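Local coordinates for protein ubiquinol-cytochrome C chaperone (Brucella abortus NCTC 8038, PDB 6RWT) that probably acts as an assembly chaperone of respiratory complex III, as a bacterial homolog of Cbp3, which interacts with newly synthesized cytochrome b in mitochondria, at residues A[31-36]-A[47-52]; A[129-134]-A[146-151]; A[134-137]-A[141-144]. One frame throughout, in Å; residues are numbered along the deposited sequence.

Interaction 1: residues A[31-36]-A[47-52]; sequences KRFYAQ and YEMLSL
Phe33 and Met49 mark the closest approach of two backbones that stay well apart, their CA atoms 8.4 Å from each other. Residues 31-36 belong to the loop between helices 2-28 and 43-61, and Lys31 to Tyr34 keep helical backbone angles; the carbonyl O of Lys31 accepts hydrogen bonds from the N atoms of both Tyr34 and Ala35. Residues 47-52 are a regular piece of helix 43-61. Side chains alone bridge the gap, and Met49 receives both aromatic residues. Its sulfur lies over one face of the Phe33 ring, SD being 4.0 Å from the ring centroid and 20° off the normal, displaced toward the rim, with CG and CD2 of Phe33 nearest. The second torsion of Met49 (chi2 -60°) brings SD to the ring, and the third (chi3 96°) carries CE away from it. Tyr34 and Met49 run antiparallel past one another, which places Tyr34 OH 3.3 Å from Met49 CG and 3.4 Å from Met49 CB. That hydroxyl is not left to the hydrocarbon alone: it is hydrogen-bonded to the carbonyl O of Ala28, at the end of helix 2-28. Within the loop, Arg32 NE and NH2 converge on Gln36 OE1 from one side of the amide plane, each 2.9 Å from it. Tyr151 meets the Phe33 ring edge-to-face, extending the cluster to helix 145-161. The Met49-Phe33 pair is a Met-aromatic contact with Tyr34 packed beside it, here joining an interhelical loop to the helix that follows it in an all-helical fold.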
loop_
_atom_site.group_PDB
_atom_site.type_symbol
_atom_site.label_atom_id
_atom_site.label_comp_id
_atom_site.label_asym_id
_atom_site.label_seq_id
_atom_site.Cartn_x
_atom_site.Cartn_y
_atom_site.Cartn_z
ATOM N N LYS A 31 -13.613 5.957 4.795
ATOM C CA LYS A 31 -14.014 6.422 6.138
ATOM C C LYS A 31 -14.218 5.308 7.166
ATOM O O LYS A 31 -13.913 5.499 8.350
ATOM C CB LYS A 31 -15.280 7.294 6.059
ATOM C CG LYS A 31 -15.102 8.600 5.299
ATOM C CD LYS A 31 -14.263 9.617 6.057
ATOM C CE LYS A 31 -14.128 10.920 5.279
ATOM N NZ LYS A 31 -15.435 11.617 5.099
ATOM N N ARG A 32 -14.698 4.147 6.717
ATOM C CA ARG A 32 -14.999 3.026 7.620
ATOM C C ARG A 32 -13.794 2.570 8.456
ATOM O O ARG A 32 -13.970 2.143 9.595
ATOM C CB ARG A 32 -15.587 1.830 6.851
ATOM C CG ARG A 32 -16.270 0.803 7.744
ATOM C CD ARG A 32 -16.899 -0.341 6.960
ATOM N NE ARG A 32 -17.694 -1.219 7.829
ATOM C CZ ARG A 32 -18.241 -2.376 7.456
ATOM N NH1 ARG A 32 -18.084 -2.843 6.215
ATOM N NH2 ARG A 32 -18.952 -3.082 8.338
ATOM N N PHE A 33 -12.576 2.672 7.913
ATOM C CA PHE A 33 -11.385 2.286 8.685
ATOM C C PHE A 33 -11.307 3.070 10.002
ATOM O O PHE A 33 -10.995 2.508 11.043
ATOM C CB PHE A 33 -10.068 2.535 7.925
ATOM C CG PHE A 33 -9.943 1.821 6.597
ATOM C CD1 PHE A 33 -10.248 0.466 6.459
ATOM C CD2 PHE A 33 -9.448 2.506 5.485
ATOM C CE1 PHE A 33 -10.107 -0.171 5.230
ATOM C CE2 PHE A 33 -9.304 1.871 4.264
ATOM C CZ PHE A 33 -9.637 0.527 4.135
ATOM N N TYR A 34 -11.609 4.368 9.930
ATOM C CA TYR A 34 -11.416 5.304 11.038
ATOM C C TYR A 34 -12.668 5.458 11.915
ATOM O O TYR A 34 -12.569 5.767 13.106
ATOM C CB TYR A 34 -10.965 6.663 10.488
ATOM C CG TYR A 34 -9.777 6.563 9.534
ATOM C CD1 TYR A 34 -8.460 6.486 10.014
ATOM C CD2 TYR A 34 -9.975 6.485 8.157
ATOM C CE1 TYR A 34 -7.380 6.374 9.135
ATOM C CE2 TYR A 34 -8.906 6.373 7.274
ATOM C CZ TYR A 34 -7.607 6.317 7.763
ATOM O OH TYR A 34 -6.549 6.206 6.874
ATOM N N ALA A 35 -13.839 5.263 11.328
ATOM C CA ALA A 35 -15.072 5.260 12.102
ATOM C C ALA A 35 -15.239 3.866 12.742
ATOM O O ALA A 35 -14.683 3.626 13.818
ATOM C CB ALA A 35 -16.259 5.670 11.238
ATOM N N GLN A 36 -15.926 2.936 12.084
ATOM C CA GLN A 36 -16.273 1.659 12.723
ATOM C C GLN A 36 -15.066 0.832 13.194
ATOM O O GLN A 36 -15.087 0.311 14.304
ATOM C CB GLN A 36 -17.171 0.802 11.817
ATOM C CG GLN A 36 -17.670 -0.474 12.496
ATOM C CD GLN A 36 -18.629 -1.289 11.650
ATOM O OE1 GLN A 36 -18.797 -1.046 10.454
ATOM N NE2 GLN A 36 -19.266 -2.276 12.276
ATOM N N TYR A 47 -0.664 6.689 7.998
ATOM C CA TYR A 47 0.485 5.972 7.417
ATOM C C TYR A 47 0.238 4.443 7.362
ATOM O O TYR A 47 0.582 3.791 6.358
ATOM C CB TYR A 47 1.813 6.307 8.145
ATOM C CG TYR A 47 2.916 5.329 7.775
ATOM C CD1 TYR A 47 3.720 5.539 6.659
ATOM C CD2 TYR A 47 3.089 4.134 8.494
ATOM C CE1 TYR A 47 4.698 4.619 6.291
ATOM C CE2 TYR A 47 4.051 3.199 8.128
ATOM C CZ TYR A 47 4.854 3.439 7.026
ATOM O OH TYR A 47 5.798 2.509 6.647
ATOM N N GLU A 48 -0.346 3.864 8.422
ATOM C CA GLU A 48 -0.603 2.414 8.420
ATOM C C GLU A 48 -1.553 2.037 7.272
ATOM O O GLU A 48 -1.360 1.013 6.613
ATOM C CB GLU A 48 -1.153 1.907 9.770
ATOM C CG GLU A 48 -0.210 2.006 10.977
ATOM C CD GLU A 48 1.116 1.261 10.823
ATOM O OE1 GLU A 48 1.211 0.312 10.014
ATOM O OE2 GLU A 48 2.085 1.612 11.545
ATOM N N MET A 49 -2.566 2.859 7.018
ATOM C CA MET A 49 -3.482 2.587 5.899
ATOM C C MET A 49 -2.815 2.806 4.531
ATOM O O MET A 49 -2.993 1.981 3.618
ATOM C CB MET A 49 -4.783 3.401 6.021
ATOM C CG MET A 49 -5.688 3.002 7.198
ATOM S SD MET A 49 -6.253 1.280 7.164
ATOM C CE MET A 49 -5.037 0.520 8.216
ATOM N N LEU A 50 -2.023 3.864 4.370
ATOM C CA LEU A 50 -1.333 4.061 3.086
ATOM C C LEU A 50 -0.350 2.916 2.794
ATOM O O LEU A 50 -0.363 2.343 1.706
ATOM C CB LEU A 50 -0.625 5.417 3.028
ATOM C CG LEU A 50 0.093 5.750 1.709
ATOM C CD1 LEU A 50 -0.861 5.854 0.522
ATOM C CD2 LEU A 50 0.901 7.028 1.855
ATOM N N SER A 51 0.486 2.584 3.779
ATOM C CA SER A 51 1.470 1.504 3.631
ATOM C C SER A 51 0.821 0.136 3.355
ATOM O O SER A 51 1.343 -0.643 2.548
ATOM C CB SER A 51 2.412 1.444 4.850
ATOM O OG SER A 51 1.726 1.168 6.055
ATOM N N LEU A 52 -0.316 -0.145 4.001
ATOM C CA LEU A 52 -1.064 -1.380 3.723
ATOM C C LEU A 52 -1.475 -1.470 2.245
ATOM O O LEU A 52 -1.319 -2.523 1.620
ATOM C CB LEU A 52 -2.298 -1.479 4.641
ATOM C CG LEU A 52 -3.298 -2.609 4.383
ATOM C CD1 LEU A 52 -2.629 -3.969 4.527
ATOM C CD2 LEU A 52 -4.485 -2.495 5.335
#

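Interaction 2: residues A[129-134]-A[146-151]; sequences AALTRN and CYLGAY
Helix-to-helix packing in an all-helical domain is exemplified where Leu131 of helix 124-135 meets Leu148 and Gly149 of helix 145-161, two helices that follow one another along the chain. The backbones come closest at Leu131 and Gly149, whose CA atoms are 7.5 Å apart. Leu131 carries the contact from its side, and its two methyls divide the work. CD1 reaches the backbone of the facing helix, lying 3.7 Å from Gly149 N and 3.8 Å from Gly149 CA; it also sits 4.0 Å from Leu148 CG. The other methyl, CD2, meets its counterpart on Leu148, the two CD2 atoms being 4.0 Å apart. The leucines do not run alongside each other but are set at a slant. Their first torsions differ: in Leu131 CG lies beside the backbone N and opposite the carbonyl carbon (chi1 -69°), whereas in Leu148 CG is swung away from the backbone N (chi1 -177°), which brings CG and CD2 of Leu148 against the fork of Leu131. Further out, Tyr115 of helix 100-120 touches Leu131, and Trp142, from the loop between the two helices, lies against Leu148. Tyr151, about one turn beyond Leu148, gives its hydroxyl a hydrogen-bond partner in His53 NE2 of helix 43-61. All three touching residues are buried, and the nearest approaches are those of methyl and methine groups to one another and to the backbone at Gly149. With apolar side chains and a stretch of backbone in van der Waals contact, and no polar side chain taking part, burial away from water and dispersion are the likely source of the hold between the two helices.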
loop_
_atom_site.group_PDB
_atom_site.type_symbol
_atom_site.label_atom_id
_atom_site.label_comp_id
_atom_site.label_asym_id
_atom_site.label_seq_id
_atom_site.Cartn_x
_atom_site.Cartn_y
_atom_site.Cartn_z
ATOM N N ALA A 129 -3.395 -10.943 13.542
ATOM C CA ALA A 129 -2.334 -10.709 14.534
ATOM C C ALA A 129 -1.320 -9.655 14.058
ATOM O O ALA A 129 -0.944 -8.772 14.836
ATOM C CB ALA A 129 -1.625 -12.018 14.888
ATOM N N ALA A 130 -0.894 -9.745 12.791
ATOM C CA ALA A 130 0.022 -8.759 12.192
ATOM C C ALA A 130 -0.606 -7.355 12.112
ATOM O O ALA A 130 0.037 -6.350 12.445
ATOM C CB ALA A 130 0.460 -9.217 10.805
ATOM N N LEU A 131 -1.864 -7.292 11.687
ATOM C CA LEU A 131 -2.596 -6.018 11.658
ATOM C C LEU A 131 -2.720 -5.383 13.060
ATOM O O LEU A 131 -2.543 -4.170 13.202
ATOM C CB LEU A 131 -3.976 -6.194 11.018
ATOM C CG LEU A 131 -4.006 -6.492 9.510
ATOM C CD1 LEU A 131 -5.371 -6.992 9.071
ATOM C CD2 LEU A 131 -3.622 -5.263 8.688
ATOM N N THR A 132 -3.025 -6.203 14.076
ATOM C CA THR A 132 -3.132 -5.727 15.463
ATOM C C THR A 132 -1.782 -5.198 15.953
ATOM O O THR A 132 -1.715 -4.103 16.506
ATOM C CB THR A 132 -3.657 -6.843 16.417
ATOM O OG1 THR A 132 -4.915 -7.344 15.943
ATOM C CG2 THR A 132 -3.852 -6.327 17.842
ATOM N N ARG A 133 -0.725 -5.984 15.734
ATOM C CA ARG A 133 0.656 -5.618 16.096
ATOM C C ARG A 133 1.054 -4.262 15.498
ATOM O O ARG A 133 1.585 -3.399 16.195
ATOM C CB ARG A 133 1.625 -6.705 15.608
ATOM C CG ARG A 133 3.024 -6.660 16.200
ATOM C CD ARG A 133 3.705 -8.033 16.147
ATOM N NE ARG A 133 3.921 -8.499 14.767
ATOM C CZ ARG A 133 3.416 -9.604 14.198
ATOM N NH1 ARG A 133 2.620 -10.453 14.850
ATOM N NH2 ARG A 133 3.719 -9.869 12.927
ATOM N N ASN A 134 0.776 -4.085 14.210
ATOM C CA ASN A 134 1.186 -2.874 13.483
ATOM C C ASN A 134 0.303 -1.651 13.754
ATOM O O ASN A 134 0.823 -0.531 13.834
ATOM C CB ASN A 134 1.246 -3.138 11.963
ATOM C CG ASN A 134 2.442 -3.996 11.546
ATOM O OD1 ASN A 134 3.345 -4.295 12.341
ATOM N ND2 ASN A 134 2.443 -4.412 10.284
ATOM N N CYS A 146 -10.205 -8.809 12.534
ATOM C CA CYS A 146 -10.683 -9.837 11.594
ATOM C C CYS A 146 -11.517 -9.256 10.435
ATOM O O CYS A 146 -11.528 -9.815 9.339
ATOM C CB CYS A 146 -11.472 -10.914 12.342
ATOM S SG CYS A 146 -10.445 -11.909 13.453
ATOM N N TYR A 147 -12.208 -8.147 10.687
ATOM C CA TYR A 147 -12.927 -7.385 9.640
ATOM C C TYR A 147 -11.950 -6.774 8.620
ATOM O O TYR A 147 -12.143 -6.885 7.399
ATOM C CB TYR A 147 -13.731 -6.233 10.263
ATOM C CG TYR A 147 -15.229 -6.400 10.326
ATOM C CD1 TYR A 147 -16.020 -6.115 9.214
ATOM C CD2 TYR A 147 -15.867 -6.775 11.509
ATOM C CE1 TYR A 147 -17.402 -6.237 9.263
ATOM C CE2 TYR A 147 -17.250 -6.897 11.570
ATOM C CZ TYR A 147 -18.013 -6.626 10.442
ATOM O OH TYR A 147 -19.385 -6.745 10.478
ATOM N N LEU A 148 -10.916 -6.112 9.132
ATOM C CA LEU A 148 -9.894 -5.515 8.267
ATOM C C LEU A 148 -9.152 -6.616 7.492
ATOM O O LEU A 148 -8.879 -6.462 6.298
ATOM C CB LEU A 148 -8.920 -4.654 9.077
ATOM C CG LEU A 148 -7.834 -3.906 8.285
ATOM C CD1 LEU A 148 -8.422 -3.030 7.184
ATOM C CD2 LEU A 148 -6.950 -3.071 9.207
ATOM N N GLY A 149 -8.848 -7.725 8.163
ATOM C CA GLY A 149 -8.220 -8.869 7.506
ATOM C C GLY A 149 -9.041 -9.451 6.361
ATOM O O GLY A 149 -8.491 -9.773 5.301
ATOM N N ALA A 150 -10.353 -9.575 6.558
ATOM C CA ALA A 150 -11.252 -10.010 5.479
ATOM C C ALA A 150 -11.181 -9.073 4.268
ATOM O O ALA A 150 -11.107 -9.537 3.130
ATOM C CB ALA A 150 -12.687 -10.126 5.980
ATOM N N TYR A 151 -11.190 -7.764 4.519
ATOM C CA TYR A 151 -11.011 -6.760 3.452
ATOM C C TYR A 151 -9.680 -6.944 2.708
ATOM O O TYR A 151 -9.648 -6.935 1.478
ATOM C CB TYR A 151 -11.134 -5.342 4.020
ATOM C CG TYR A 151 -10.663 -4.214 3.113
ATOM C CD1 TYR A 151 -11.484 -3.699 2.106
ATOM C CD2 TYR A 151 -9.401 -3.641 3.288
ATOM C CE1 TYR A 151 -11.050 -2.663 1.288
ATOM C CE2 TYR A 151 -8.958 -2.610 2.470
ATOM C CZ TYR A 151 -9.789 -2.112 1.480
ATOM O OH TYR A 151 -9.360 -1.075 0.675
#

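Interaction 3: residues A[134-137]-A[141-144]; sequences NIRP and FWPH
Arg136 lays its aliphatic stem on the indole of Trp142, a CH-pi contact within the connection between helices 124-135 and 145-161 of this all-helical fold. Arg136 CG stands 3.8 Å from the centroid of the six-membered ring, 15° off its normal, while CE2 and CD2 of Trp142 are the atoms nearest to it. The two side chains cross at about a right angle. Bends at chi2 (-60°) and chi3 of Arg136 lift the guanidinium from the ring; its CZ is 5.6 Å from the centroid of the five-membered ring, so any cation-pi attraction is weak at most. Ile135 comes obliquely to the six-membered ring of the same indole, its CG2 3.9 Å from Trp142 CH2 and its CB 4.0 Å from Trp142 CZ3. Arg136 is the first residue to leave helical geometry at the end of helix 124-135, so the two neighbours reach the indole from where the helix gives way to the loop. Outside this first shell, polar partners fix both ends: the guanidinium makes a salt bridge to Asp138 and a hydrogen bond from NH1 to the carbonyl O of Gln38, and Trp142 NE1 bonds to the carbonyl O of Phe37. Residues 37 and 38 thus tie the connection to the loop ahead of helix 43-61. On the indole face opposite Arg136 lies the CA of His144, 4.3 Å above the ring plane and displaced toward the rim.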
loop_
_atom_site.group_PDB
_atom_site.type_symbol
_atom_site.label_atom_id
_atom_site.label_comp_id
_atom_site.label_asym_id
_atom_site.label_seq_id
_atom_site.Cartn_x
_atom_site.Cartn_y
_atom_site.Cartn_z
ATOM N N ASN A 134 0.776 -4.085 14.210
ATOM C CA ASN A 134 1.186 -2.874 13.483
ATOM C C ASN A 134 0.303 -1.651 13.754
ATOM O O ASN A 134 0.823 -0.531 13.834
ATOM C CB ASN A 134 1.246 -3.138 11.963
ATOM C CG ASN A 134 2.442 -3.996 11.546
ATOM O OD1 ASN A 134 3.345 -4.295 12.341
ATOM N ND2 ASN A 134 2.443 -4.412 10.284
ATOM N N ILE A 135 -1.008 -1.857 13.899
ATOM C CA ILE A 135 -1.989 -0.750 13.915
ATOM C C ILE A 135 -2.572 -0.427 15.302
ATOM O O ILE A 135 -2.726 0.748 15.633
ATOM C CB ILE A 135 -3.136 -1.007 12.904
ATOM C CG1 ILE A 135 -2.550 -1.273 11.507
ATOM C CG2 ILE A 135 -4.100 0.179 12.858
ATOM C CD1 ILE A 135 -3.529 -1.826 10.488
ATOM N N ARG A 136 -2.913 -1.450 16.095
ATOM C CA ARG A 136 -3.459 -1.257 17.459
ATOM C C ARG A 136 -2.698 -2.082 18.509
ATOM O O ARG A 136 -3.298 -2.911 19.218
ATOM C CB ARG A 136 -4.966 -1.570 17.501
ATOM C CG ARG A 136 -5.856 -0.620 16.704
ATOM C CD ARG A 136 -5.772 0.830 17.178
ATOM N NE ARG A 136 -6.014 0.986 18.617
ATOM C CZ ARG A 136 -7.210 1.152 19.194
ATOM N NH1 ARG A 136 -8.323 1.207 18.461
ATOM N NH2 ARG A 136 -7.288 1.276 20.511
ATOM N N PRO A 137 -1.377 -1.838 18.643
ATOM C CA PRO A 137 -0.566 -2.562 19.632
ATOM C C PRO A 137 -0.947 -2.291 21.093
ATOM O O PRO A 137 -0.603 -3.085 21.972
ATOM C CB PRO A 137 0.854 -2.057 19.355
ATOM C CG PRO A 137 0.663 -0.706 18.776
ATOM C CD PRO A 137 -0.565 -0.831 17.929
ATOM N N PHE A 141 -6.557 -7.510 22.434
ATOM C CA PHE A 141 -7.554 -7.939 21.449
ATOM C C PHE A 141 -8.202 -6.729 20.766
ATOM O O PHE A 141 -8.763 -5.865 21.441
ATOM C CB PHE A 141 -8.632 -8.806 22.104
ATOM C CG PHE A 141 -9.696 -9.267 21.145
ATOM C CD1 PHE A 141 -9.394 -10.198 20.153
ATOM C CD2 PHE A 141 -10.990 -8.760 21.216
ATOM C CE1 PHE A 141 -10.363 -10.617 19.252
ATOM C CE2 PHE A 141 -11.965 -9.179 20.317
ATOM C CZ PHE A 141 -11.651 -10.111 19.337
ATOM N N TRP A 142 -8.125 -6.686 19.432
ATOM C CA TRP A 142 -8.756 -5.635 18.620
ATOM C C TRP A 142 -9.992 -6.229 17.939
ATOM O O TRP A 142 -9.841 -7.018 17.005
ATOM C CB TRP A 142 -7.755 -5.116 17.577
ATOM C CG TRP A 142 -8.262 -4.023 16.645
ATOM C CD1 TRP A 142 -9.331 -3.199 16.837
ATOM C CD2 TRP A 142 -7.662 -3.616 15.404
ATOM N NE1 TRP A 142 -9.457 -2.321 15.778
ATOM C CE2 TRP A 142 -8.443 -2.558 14.887
ATOM C CE3 TRP A 142 -6.544 -4.053 14.672
ATOM C CZ2 TRP A 142 -8.141 -1.925 13.671
ATOM C CZ3 TRP A 142 -6.244 -3.425 13.468
ATOM C CH2 TRP A 142 -7.041 -2.370 12.980
ATOM N N PRO A 143 -11.216 -5.863 18.401
ATOM C CA PRO A 143 -12.452 -6.456 17.857
ATOM C C PRO A 143 -12.618 -6.420 16.335
ATOM O O PRO A 143 -13.212 -7.343 15.775
ATOM C CB PRO A 143 -13.561 -5.634 18.527
ATOM C CG PRO A 143 -12.966 -5.188 19.815
ATOM C CD PRO A 143 -11.502 -4.986 19.555
ATOM N N HIS A 144 -12.094 -5.381 15.678
ATOM C CA HIS A 144 -12.251 -5.219 14.224
ATOM C C HIS A 144 -11.067 -5.704 13.364
ATOM O O HIS A 144 -11.096 -5.540 12.141
ATOM C CB HIS A 144 -12.606 -3.758 13.911
ATOM C CG HIS A 144 -13.929 -3.337 14.473
ATOM N ND1 HIS A 144 -14.054 -2.716 15.697
ATOM C CD2 HIS A 144 -15.187 -3.465 13.985
ATOM C CE1 HIS A 144 -15.333 -2.475 15.937
ATOM N NE2 HIS A 144 -16.040 -2.920 14.913
#

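How the interactions relate
The three contacts form one continuous patch, and all are buried: every touching residue of interaction 2 is, while Tyr34 in interaction 1 and Arg136 in interaction 3 are partly exposed. From contact centre to chain centre the distance is about 11 Å for interaction 1 and about 18 Å for interaction 3. Interactions 2 and 3 share helix 124-135, and Leu148 CD2 packs on Ile135 CD1. Interaction 1 joins them through helix 43-61: Met49 CE packs on Ile135 CD1, and Phe33 CE1 on Leu148 CD1. In interaction 2 only apolar side chains meet each other and a helix backbone; interactions 1 and 3, where loops take part, use aromatic faces, met by sulfur or an arginine stem.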